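Local structure of benzoylformate decarboxylase (Mycobacterium smegmatis, 4Q9D) at residues 413-418 with 426-431; 445-448 with 453-456; 62-67 with 420-425; 407-412 with 441-446. The protein is a member of the thiamine pyrophosphate-dependent enzyme family, forming a tetramer whose chains each combine three alpha/beta domains and hold a magnesium ion. All coordinates share one frame; numbering follows the deposited sequence.

Contact 1 of 4, residues 413-418 with 426-431; sequences VGIALG and RTVVAT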
loop_
_atom_site.group_PDB
_atom_site.type_symbol
_atom_site.label_atom_id
_atom_site.label_comp_id
_atom_site.label_asym_id
_atom_site.label_seq_id
_atom_site.Cartn_x
_atom_site.Cartn_y
_atom_site.Cartn_z
ATOM N N VAL B 413 26.697 11.765 -16.153
ATOM C CA VAL B 413 27.613 10.635 -16.214
ATOM C C VAL B 413 26.936 9.507 -17.005
ATOM O O VAL B 413 27.540 8.902 -17.894
ATOM C CB VAL B 413 27.981 10.123 -14.794
ATOM C CG1 VAL B 413 28.936 8.903 -14.878
ATOM C CG2 VAL B 413 28.628 11.225 -13.974
ATOM N N GLY B 414 25.668 9.233 -16.686
ATOM C CA GLY B 414 24.895 8.259 -17.448
ATOM C C GLY B 414 24.753 8.585 -18.934
ATOM O O GLY B 414 24.882 7.711 -19.780
ATOM N N ILE B 415 24.468 9.849 -19.252
ATOM C CA ILE B 415 24.339 10.265 -20.647
ATOM C C ILE B 415 25.652 10.066 -21.406
ATOM O O ILE B 415 25.662 9.562 -22.527
ATOM C CB ILE B 415 23.886 11.751 -20.745
ATOM C CG1 ILE B 415 22.419 11.887 -20.291
ATOM C CG2 ILE B 415 24.050 12.268 -22.184
ATOM C CD1 ILE B 415 22.081 13.304 -19.690
ATOM N N ALA B 416 26.767 10.443 -20.789
ATOM C CA ALA B 416 28.058 10.270 -21.466
ATOM C C ALA B 416 28.418 8.786 -21.644
ATOM O O ALA B 416 28.941 8.392 -22.695
ATOM C CB ALA B 416 29.166 11.021 -20.730
ATOM N N LEU B 417 28.122 7.957 -20.636
ATOM C CA LEU B 417 28.295 6.504 -20.783
ATOM C C LEU B 417 27.413 6.010 -21.909
ATOM O O LEU B 417 27.822 5.164 -22.695
ATOM C CB LEU B 417 27.939 5.762 -19.492
ATOM C CG LEU B 417 28.983 5.885 -18.392
ATOM C CD1 LEU B 417 28.405 5.478 -17.021
ATOM C CD2 LEU B 417 30.205 5.043 -18.751
ATOM N N GLY B 418 26.200 6.550 -21.985
ATOM C CA GLY B 418 25.281 6.187 -23.050
ATOM C C GLY B 418 25.813 6.565 -24.418
ATOM O O GLY B 418 25.770 5.751 -25.334
ATOM N N ARG B 426 30.465 13.146 -28.473
ATOM C CA ARG B 426 30.097 14.525 -28.183
ATOM C C ARG B 426 30.425 14.779 -26.745
ATOM O O ARG B 426 30.749 13.842 -25.979
ATOM C CB ARG B 426 28.609 14.780 -28.450
ATOM C CG ARG B 426 27.686 14.164 -27.411
ATOM C CD ARG B 426 26.217 14.481 -27.668
ATOM N NE ARG B 426 25.394 13.629 -26.827
ATOM C CZ ARG B 426 24.068 13.634 -26.810
ATOM N NH1 ARG B 426 23.381 14.445 -27.602
ATOM N NH2 ARG B 426 23.426 12.821 -25.990
ATOM N N THR B 427 30.363 16.051 -26.387
ATOM C CA THR B 427 30.651 16.460 -25.037
ATOM C C THR B 427 29.341 16.754 -24.323
ATOM O O THR B 427 28.356 17.183 -24.934
ATOM C CB THR B 427 31.625 17.673 -24.989
ATOM O OG1 THR B 427 32.875 17.289 -25.569
ATOM C CG2 THR B 427 31.906 18.108 -23.544
ATOM N N VAL B 428 29.330 16.457 -23.031
ATOM C CA VAL B 428 28.219 16.827 -22.171
ATOM C C VAL B 428 28.648 18.021 -21.340
ATOM O O VAL B 428 29.681 17.984 -20.647
ATOM C CB VAL B 428 27.797 15.675 -21.228
ATOM C CG1 VAL B 428 26.695 16.168 -20.246
ATOM C CG2 VAL B 428 27.294 14.509 -22.040
ATOM N N VAL B 429 27.863 19.085 -21.430
ATOM C CA VAL B 429 28.099 20.282 -20.635
ATOM C C VAL B 429 26.952 20.400 -19.633
ATOM O O VAL B 429 25.786 20.512 -20.007
ATOM C CB VAL B 429 28.148 21.532 -21.528
ATOM C CG1 VAL B 429 28.270 22.825 -20.661
ATOM C CG2 VAL B 429 29.291 21.390 -22.545
ATOM N N ALA B 430 27.295 20.359 -18.358
ATOM C CA ALA B 430 26.308 20.365 -17.302
ATOM C C ALA B 430 26.486 21.643 -16.521
ATOM O O ALA B 430 27.556 21.891 -15.970
ATOM C CB ALA B 430 26.492 19.110 -16.372
ATOM N N THR B 431 25.446 22.463 -16.473
ATOM C CA THR B 431 25.521 23.678 -15.680
ATOM C C THR B 431 24.708 23.464 -14.408
ATOM O O THR B 431 23.480 23.314 -14.458
ATOM C CB THR B 431 25.039 24.924 -16.476
ATOM O OG1 THR B 431 23.656 24.765 -16.806
ATOM C CG2 THR B 431 25.866 25.077 -17.781
#

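Contact 2 of 4, residues 445-448 with 453-456; sequences WTAA and PIVF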
loop_
_atom_site.group_PDB
_atom_site.type_symbol
_atom_site.label_atom_id
_atom_site.label_comp_id
_atom_site.label_asym_id
_atom_site.label_seq_id
_atom_site.Cartn_x
_atom_site.Cartn_y
_atom_site.Cartn_z
ATOM N N TRP B 445 33.005 10.942 -9.328
ATOM C CA TRP B 445 34.046 9.915 -9.203
ATOM C C TRP B 445 33.882 8.912 -10.325
ATOM O O TRP B 445 34.861 8.475 -10.922
ATOM C CB TRP B 445 33.950 9.206 -7.837
ATOM C CG TRP B 445 34.951 8.114 -7.647
ATOM C CD1 TRP B 445 36.266 8.259 -7.292
ATOM C CD2 TRP B 445 34.721 6.701 -7.773
ATOM N NE1 TRP B 445 36.866 7.027 -7.205
ATOM C CE2 TRP B 445 35.951 6.052 -7.490
ATOM C CE3 TRP B 445 33.604 5.919 -8.117
ATOM C CZ2 TRP B 445 36.101 4.650 -7.537
ATOM C CZ3 TRP B 445 33.747 4.511 -8.147
ATOM C CH2 TRP B 445 34.986 3.903 -7.859
ATOM N N THR B 446 32.638 8.530 -10.599
ATOM C CA THR B 446 32.359 7.617 -11.706
ATOM C C THR B 446 32.750 8.251 -13.048
ATOM O O THR B 446 33.271 7.570 -13.931
ATOM C CB THR B 446 30.861 7.214 -11.718
ATOM O OG1 THR B 446 30.519 6.636 -10.461
ATOM C CG2 THR B 446 30.553 6.201 -12.834
ATOM N N ALA B 447 32.502 9.555 -13.203
ATOM C CA ALA B 447 32.924 10.255 -14.427
ATOM C C ALA B 447 34.460 10.148 -14.592
ATOM O O ALA B 447 34.966 9.872 -15.678
ATOM C CB ALA B 447 32.483 11.755 -14.378
ATOM N N ALA B 448 35.194 10.357 -13.504
ATOM C CA ALA B 448 36.652 10.306 -13.586
ATOM C C ALA B 448 37.119 8.882 -13.834
ATOM O O ALA B 448 37.966 8.662 -14.694
ATOM C CB ALA B 448 37.295 10.876 -12.344
ATOM N N PRO B 453 33.772 12.508 -21.231
ATOM C CA PRO B 453 33.895 13.902 -21.687
ATOM C C PRO B 453 32.734 14.723 -21.155
ATOM O O PRO B 453 31.781 15.066 -21.877
ATOM C CB PRO B 453 33.832 13.793 -23.221
ATOM C CG PRO B 453 32.911 12.586 -23.440
ATOM C CD PRO B 453 33.235 11.617 -22.283
ATOM N N ILE B 454 32.837 15.067 -19.876
ATOM C CA ILE B 454 31.839 15.886 -19.241
ATOM C C ILE B 454 32.504 17.113 -18.637
ATOM O O ILE B 454 33.498 17.010 -17.912
ATOM C CB ILE B 454 31.105 15.133 -18.120
ATOM C CG1 ILE B 454 30.539 13.797 -18.631
ATOM C CG2 ILE B 454 30.001 16.027 -17.532
ATOM C CD1 ILE B 454 29.968 12.964 -17.494
ATOM N N VAL B 455 31.941 18.274 -18.932
ATOM C CA VAL B 455 32.407 19.509 -18.319
ATOM C C VAL B 455 31.318 19.980 -17.379
ATOM O O VAL B 455 30.236 20.371 -17.824
ATOM C CB VAL B 455 32.689 20.614 -19.380
ATOM C CG1 VAL B 455 33.208 21.862 -18.693
ATOM C CG2 VAL B 455 33.688 20.105 -20.435
ATOM N N PHE B 456 31.583 19.903 -16.081
ATOM C CA PHE B 456 30.623 20.344 -15.071
ATOM C C PHE B 456 30.938 21.816 -14.790
ATOM O O PHE B 456 32.023 22.138 -14.294
ATOM C CB PHE B 456 30.798 19.536 -13.756
ATOM C CG PHE B 456 30.517 18.049 -13.897
ATOM C CD1 PHE B 456 29.208 17.563 -13.887
ATOM C CD2 PHE B 456 31.555 17.148 -14.046
ATOM C CE1 PHE B 456 28.938 16.182 -14.008
ATOM C CE2 PHE B 456 31.300 15.752 -14.174
ATOM C CZ PHE B 456 29.986 15.283 -14.167
#

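Contact 3 of 4, residues 62-67 with 420-425; sequences QATGKP and RARGVD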
loop_
_atom_site.group_PDB
_atom_site.type_symbol
_atom_site.label_atom_id
_atom_site.label_comp_id
_atom_site.label_asym_id
_atom_site.label_seq_id
_atom_site.Cartn_x
_atom_site.Cartn_y
_atom_site.Cartn_z
ATOM N N GLN B 62 18.022 7.200 -21.141
ATOM C CA GLN B 62 17.469 8.256 -21.980
ATOM C C GLN B 62 18.345 8.519 -23.205
ATOM O O GLN B 62 17.830 8.722 -24.284
ATOM C CB GLN B 62 17.284 9.529 -21.191
ATOM C CG GLN B 62 16.107 9.460 -20.229
ATOM C CD GLN B 62 15.659 10.818 -19.771
ATOM O OE1 GLN B 62 15.277 11.672 -20.592
ATOM N NE2 GLN B 62 15.666 11.033 -18.443
ATOM N N ALA B 63 19.665 8.498 -23.017
ATOM C CA ALA B 63 20.619 8.746 -24.104
ATOM C C ALA B 63 20.659 7.592 -25.108
ATOM O O ALA B 63 20.768 7.815 -26.304
ATOM C CB ALA B 63 21.998 8.983 -23.544
ATOM N N THR B 64 20.563 6.356 -24.621
ATOM C CA THR B 64 20.589 5.199 -25.512
ATOM C C THR B 64 19.211 4.905 -26.121
ATOM O O THR B 64 19.124 4.210 -27.119
ATOM C CB THR B 64 21.104 3.903 -24.808
ATOM O OG1 THR B 64 20.302 3.633 -23.654
ATOM C CG2 THR B 64 22.551 4.049 -24.361
ATOM N N GLY B 65 18.137 5.437 -25.539
ATOM C CA GLY B 65 16.798 5.074 -25.992
ATOM C C GLY B 65 16.492 3.605 -25.716
ATOM O O GLY B 65 15.725 2.969 -26.433
ATOM N N LYS B 66 17.102 3.062 -24.666
ATOM C CA LYS B 66 16.938 1.650 -24.323
ATOM C C LYS B 66 16.830 1.513 -22.821
ATOM O O LYS B 66 17.345 2.365 -22.092
ATOM C CB LYS B 66 18.175 0.867 -24.803
ATOM C CG LYS B 66 18.265 0.801 -26.313
ATOM C CD LYS B 66 19.505 0.060 -26.786
ATOM C CE LYS B 66 19.431 -0.143 -28.328
ATOM N NZ LYS B 66 20.603 -0.898 -28.855
ATOM N N PRO B 67 16.202 0.423 -22.342
ATOM C CA PRO B 67 16.053 0.219 -20.890
ATOM C C PRO B 67 17.396 -0.042 -20.243
ATOM O O PRO B 67 18.343 -0.412 -20.926
ATOM C CB PRO B 67 15.123 -1.006 -20.790
ATOM C CG PRO B 67 15.317 -1.746 -22.079
ATOM C CD PRO B 67 15.636 -0.682 -23.134
ATOM N N ARG B 420 28.858 6.946 -25.328
ATOM C CA ARG B 420 29.972 6.063 -25.648
ATOM C C ARG B 420 29.479 4.671 -26.076
ATOM O O ARG B 420 29.963 4.135 -27.064
ATOM C CB ARG B 420 30.971 5.983 -24.489
ATOM C CG ARG B 420 31.987 4.864 -24.629
ATOM C CD ARG B 420 32.924 4.820 -23.434
ATOM N NE ARG B 420 33.654 6.082 -23.212
ATOM C CZ ARG B 420 34.388 6.315 -22.121
ATOM N NH1 ARG B 420 34.449 5.394 -21.163
ATOM N NH2 ARG B 420 35.044 7.462 -21.959
ATOM N N ALA B 421 28.495 4.108 -25.368
ATOM C CA ALA B 421 27.915 2.824 -25.777
ATOM C C ALA B 421 27.245 2.863 -27.159
ATOM O O ALA B 421 27.322 1.888 -27.898
ATOM C CB ALA B 421 26.924 2.302 -24.730
ATOM N N ARG B 422 26.588 3.966 -27.518
ATOM C CA ARG B 422 25.845 3.996 -28.787
ATOM C C ARG B 422 26.664 4.606 -29.933
ATOM O O ARG B 422 26.133 4.852 -31.015
ATOM C CB ARG B 422 24.523 4.761 -28.641
ATOM C CG ARG B 422 24.700 6.243 -28.377
ATOM C CD ARG B 422 23.516 6.876 -27.625
ATOM N NE ARG B 422 23.671 8.335 -27.538
ATOM C CZ ARG B 422 23.106 9.180 -28.391
ATOM N NH1 ARG B 422 22.332 8.696 -29.368
ATOM N NH2 ARG B 422 23.300 10.495 -28.266
ATOM N N GLY B 423 27.941 4.877 -29.677
ATOM C CA GLY B 423 28.849 5.351 -30.710
ATOM C C GLY B 423 28.689 6.814 -31.088
ATOM O O GLY B 423 29.035 7.204 -32.189
ATOM N N VAL B 424 28.176 7.631 -30.177
ATOM C CA VAL B 424 28.078 9.071 -30.417
ATOM C C VAL B 424 29.181 9.826 -29.698
ATOM O O VAL B 424 29.349 9.716 -28.485
ATOM C CB VAL B 424 26.701 9.613 -30.032
ATOM C CG1 VAL B 424 26.714 11.141 -29.958
ATOM C CG2 VAL B 424 25.686 9.126 -31.044
ATOM N N ASP B 425 29.938 10.592 -30.469
ATOM C CA ASP B 425 31.101 11.317 -29.967
ATOM C C ASP B 425 30.703 12.771 -29.726
ATOM O O ASP B 425 30.593 13.545 -30.659
ATOM C CB ASP B 425 32.237 11.222 -31.004
ATOM C CG ASP B 425 33.447 12.108 -30.676
ATOM O OD1 ASP B 425 33.701 12.427 -29.500
ATOM O OD2 ASP B 425 34.174 12.472 -31.624
#

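Contact 4 of 4, residues 407-412 with 441-446; sequences WGVPAA and IQAIWT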
loop_
_atom_site.group_PDB
_atom_site.type_symbol
_atom_site.label_atom_id
_atom_site.label_comp_id
_atom_site.label_asym_id
_atom_site.label_seq_id
_atom_site.Cartn_x
_atom_site.Cartn_y
_atom_site.Cartn_z
ATOM N N TRP B 407 19.953 15.406 -9.537
ATOM C CA TRP B 407 19.752 14.508 -10.685
ATOM C C TRP B 407 20.802 14.744 -11.783
ATOM O O TRP B 407 21.347 13.804 -12.371
ATOM C CB TRP B 407 18.328 14.669 -11.273
ATOM C CG TRP B 407 18.043 13.710 -12.395
ATOM C CD1 TRP B 407 17.601 12.415 -12.270
ATOM C CD2 TRP B 407 18.199 13.945 -13.814
ATOM N NE1 TRP B 407 17.461 11.840 -13.513
ATOM C CE2 TRP B 407 17.822 12.749 -14.480
ATOM C CE3 TRP B 407 18.605 15.053 -14.587
ATOM C CZ2 TRP B 407 17.835 12.623 -15.890
ATOM C CZ3 TRP B 407 18.632 14.934 -15.983
ATOM C CH2 TRP B 407 18.249 13.724 -16.622
ATOM N N GLY B 408 21.076 16.011 -12.082
ATOM C CA GLY B 408 21.827 16.331 -13.296
ATOM C C GLY B 408 23.261 15.836 -13.310
ATOM O O GLY B 408 23.797 15.456 -14.359
ATOM N N VAL B 409 23.894 15.826 -12.145
ATOM C CA VAL B 409 25.284 15.390 -12.081
ATOM C C VAL B 409 25.412 13.890 -12.431
ATOM O O VAL B 409 26.146 13.514 -13.327
ATOM C CB VAL B 409 25.942 15.720 -10.689
ATOM C CG1 VAL B 409 27.315 15.050 -10.556
ATOM C CG2 VAL B 409 26.102 17.238 -10.505
ATOM N N PRO B 410 24.695 13.009 -11.706
ATOM C CA PRO B 410 24.780 11.586 -12.113
ATOM C C PRO B 410 24.153 11.304 -13.479
ATOM O O PRO B 410 24.659 10.442 -14.207
ATOM C CB PRO B 410 24.047 10.825 -10.980
ATOM C CG PRO B 410 23.172 11.901 -10.278
ATOM C CD PRO B 410 24.030 13.194 -10.411
ATOM N N ALA B 411 23.060 11.990 -13.831
ATOM C CA ALA B 411 22.481 11.817 -15.168
ATOM C C ALA B 411 23.485 12.173 -16.271
ATOM O O ALA B 411 23.544 11.506 -17.310
ATOM C CB ALA B 411 21.198 12.660 -15.323
ATOM N N ALA B 412 24.266 13.232 -16.057
ATOM C CA ALA B 412 25.310 13.584 -17.026
ATOM C C ALA B 412 26.311 12.430 -17.241
ATOM O O ALA B 412 26.753 12.183 -18.360
ATOM C CB ALA B 412 26.054 14.851 -16.586
ATOM N N ILE B 441 27.178 14.715 -5.467
ATOM C CA ILE B 441 28.538 15.067 -5.812
ATOM C C ILE B 441 29.433 13.844 -6.056
ATOM O O ILE B 441 30.286 13.872 -6.949
ATOM C CB ILE B 441 29.152 16.049 -4.747
ATOM C CG1 ILE B 441 30.395 16.776 -5.301
ATOM C CG2 ILE B 441 29.399 15.362 -3.400
ATOM C CD1 ILE B 441 30.772 18.026 -4.419
ATOM N N GLN B 442 29.208 12.751 -5.328
ATOM C CA GLN B 442 30.055 11.552 -5.493
ATOM C C GLN B 442 29.955 10.957 -6.891
ATOM O O GLN B 442 30.808 10.151 -7.284
ATOM C CB GLN B 442 29.724 10.450 -4.448
ATOM C CG GLN B 442 29.520 10.981 -3.003
ATOM C CD GLN B 442 28.050 11.261 -2.715
ATOM O OE1 GLN B 442 27.343 11.812 -3.566
ATOM N NE2 GLN B 442 27.566 10.830 -1.534
ATOM N N ALA B 443 28.901 11.300 -7.635
ATOM C CA ALA B 443 28.788 10.754 -8.995
ATOM C C ALA B 443 29.991 11.168 -9.860
ATOM O O ALA B 443 30.292 10.495 -10.819
ATOM C CB ALA B 443 27.484 11.178 -9.672
ATOM N N ILE B 444 30.653 12.291 -9.547
ATOM C CA ILE B 444 31.746 12.736 -10.417
ATOM C C ILE B 444 32.943 11.757 -10.376
ATOM O O ILE B 444 33.752 11.708 -11.299
ATOM C CB ILE B 444 32.191 14.187 -10.124
ATOM C CG1 ILE B 444 32.863 14.295 -8.771
ATOM C CG2 ILE B 444 30.994 15.145 -10.187
ATOM C CD1 ILE B 444 33.163 15.769 -8.399
ATOM N N TRP B 445 33.005 10.942 -9.328
ATOM C CA TRP B 445 34.046 9.915 -9.203
ATOM C C TRP B 445 33.882 8.912 -10.325
ATOM O O TRP B 445 34.861 8.475 -10.922
ATOM C CB TRP B 445 33.950 9.206 -7.837
ATOM C CG TRP B 445 34.951 8.114 -7.647
ATOM C CD1 TRP B 445 36.266 8.259 -7.292
ATOM C CD2 TRP B 445 34.721 6.701 -7.773
ATOM N NE1 TRP B 445 36.866 7.027 -7.205
ATOM C CE2 TRP B 445 35.951 6.052 -7.490
ATOM C CE3 TRP B 445 33.604 5.919 -8.117
ATOM C CZ2 TRP B 445 36.101 4.650 -7.537
ATOM C CZ3 TRP B 445 33.747 4.511 -8.147
ATOM C CH2 TRP B 445 34.986 3.903 -7.859
ATOM N N THR B 446 32.638 8.530 -10.599
ATOM C CA THR B 446 32.359 7.617 -11.706
ATOM C C THR B 446 32.750 8.251 -13.048
ATOM O O THR B 446 33.271 7.570 -13.931
ATOM C CB THR B 446 30.861 7.214 -11.718
ATOM O OG1 THR B 446 30.519 6.636 -10.461
ATOM C CG2 THR B 446 30.553 6.201 -12.834
#

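Contact 1 of 4, residues 413-418 with 426-431
Ile415 lays its CG2 methyl against Val428, CG2 to CG2 at 3.9 Å, and the two branched side chains cross at about a right angle. The same Val428 methyl also reaches CB of Ala416 at 4.2 Å, so one strand methyl bridges two successive helix positions. Its place follows from the torsion: with CG1 of Val428 opposite the backbone N (chi1 175°), CG2 lies beside that N and faces the helix. Backbones stay apart, the closest CA atoms, those of Ala416 and Val428, being 6.6 Å from each other. CG2 of Ile415 has a second neighbour, NH2 of Arg426 at 3.9 Å, met obliquely and without a polar bond. The guanidinium is held from outside the two segments: NE forms a salt bridge with Asp419 and NH1 bonds to the carbonyl O of Ala395, limiting its freedom beside the isoleucine; NH2 also lies near that of Arg422, whose like charge Asp419 probably offsets. Ile415 and Val428 both touch Val375 on the adjoining strand 373-377. Four buried residues thus seat helix 408-421 on a parallel sheet, the helix-on-sheet packing of a beta-alpha-beta crossover, here leading from strand 397-399 past strand 373-377 into strand 428-433.

Contact 2 of 4, residues 445-448 with 453-456
The Phe456 ring meets Ala447 at its edge, where CB of the alanine lies near the ring plane, 4.2 Å from CE2. One face of the ring is occupied from within its own strand: CG2 of Ile454 stands 3.4 Å above the plane, offset toward the rim. With CG beside the backbone N (chi1 -63°), the ring lies alongside Ile454, two residues earlier on the same side of the strand. The other branch of Ile454 runs outward in an extended chain (chi2 173°), and its terminal CD1 comes within 4.2 Å of CB of Ala447. One methyl group on the helix is therefore shared by two strand side chains, two positions apart and directed to the same side of the sheet. The CA atoms of Ala447 and Ile454 are 7.5 Å apart, so the side chains, not the backbones, make the contact. Around them Val413 of helix 408-421 and Pro522 also touch Ala447, while Val409 reaches Phe456. Helix 443-449 is thereby held against strand 454-460, which follows it after a short loop. With only carbon atoms meeting at van der Waals range, the attraction across this buried contact is dispersive and hydrophobic, and depends on shape more than on bond direction.

Contact 3 of 4, residues 62-67 with 420-425
Arg422, at the Schellman turn that ends helix 408-421, reaches past Thr64 to Ala63 on the last turn of helix 50-64, joining the C-terminal and N-terminal thiamine pyrophosphate-binding regions. The turn is identified by Gly423, with positive phi, and by the bonds from Val424 N to Asp419 O and, weakly, from Gly423 N to Arg420 O. CB of Arg422 only approaches the other segment, its nearest atom there being CG2 of Thr64 at 4.8 Å. CG lies between the backbone N and the carbonyl carbon (chi1 67°), and the chain then runs extended to NE. CD makes the first close touches, 4.0 Å from CA of Thr64 and 3.2 Å from O of Ala63. NE is likewise 3.2 Å from that oxygen of Ala63, but the angle is too poor for a hydrogen bond, since the carbonyl sits over the guanidinium face. A partial negative charge there would probably still suit the cation. At the tip, NH2 forms a salt bridge with Asp419, which helps fix the group's rotation. The guanidinium is sandwiched: CG2 of Val424 lies 3.7 Å above the centre of one face, and on the opposite face Ala63 O stands 3.0 Å off the plane, toward the rim.

Contact 4 of 4, residues 407-412 with 441-446
Two helices of the C-terminal thiamine pyrophosphate-binding domain, 408-421 and 443-449, meet near their N-terminal ends through Val409, Pro410, Ala443 and Ile444. The approach is close: CA of Pro410 and CA of Ala443 are 5.1 Å apart, a spacing that the small alanine side chain permits. CB of Ala443 points at the proline and lies 3.7 Å from its CA and 3.7 Å from its CB, with CD of Pro410 slightly farther, at 4.1 Å. The methyl thus sits over one face of the pyrrolidine ring, close to its centre. One residue earlier, CG1 of Val409 makes the second half of the contact, 4.0 Å from CB of Ala443. All four residues are buried, and Phe456 of strand 454-460 touches both Val409 and Ile444, which places the helix pair over one face of the parallel sheet. Near the N-terminal end of helix 408-421, OE2 of Glu377 accepts a hydrogen bond from Gly408 N. The 441-446 segment also faces another copy of the protein: NE2 of Gln442 donates to the carbonyl of Gln438 in the second subunit. The side chain of Val409 is about 13 Å from the magnesium ion, which Asp434, Asn461 and Glu463 bind. In Ile444, chi1 of 68° leaves CG2 beside the backbone N, and this methyl meets CG1 of Val409 at an oblique crossing, 3.7 Å away.

Contacts 1, 2 and 4 are buried and apolar in the C-terminal domain, and their centres lie 8 to 10 Å apart; contact 3 is only partly buried and brings an arginine to a carbonyl between the N-terminal and C-terminal cofactor-binding regions. Helix 408-421 serves contacts 1, 3 and 4, packing on the sheet in contact 1, on helix 50-64 in contact 3 and on helix 443-449 in contact 4. Contacts 1 and 2 rest on adjacent strands joined by backbone bonds such as Val455 N to Val428 O. Contacts 2 and 4 share helix 443-449 and continue one apolar layer. Of the four, contacts 2 and 4 have segments that touch the second subunit.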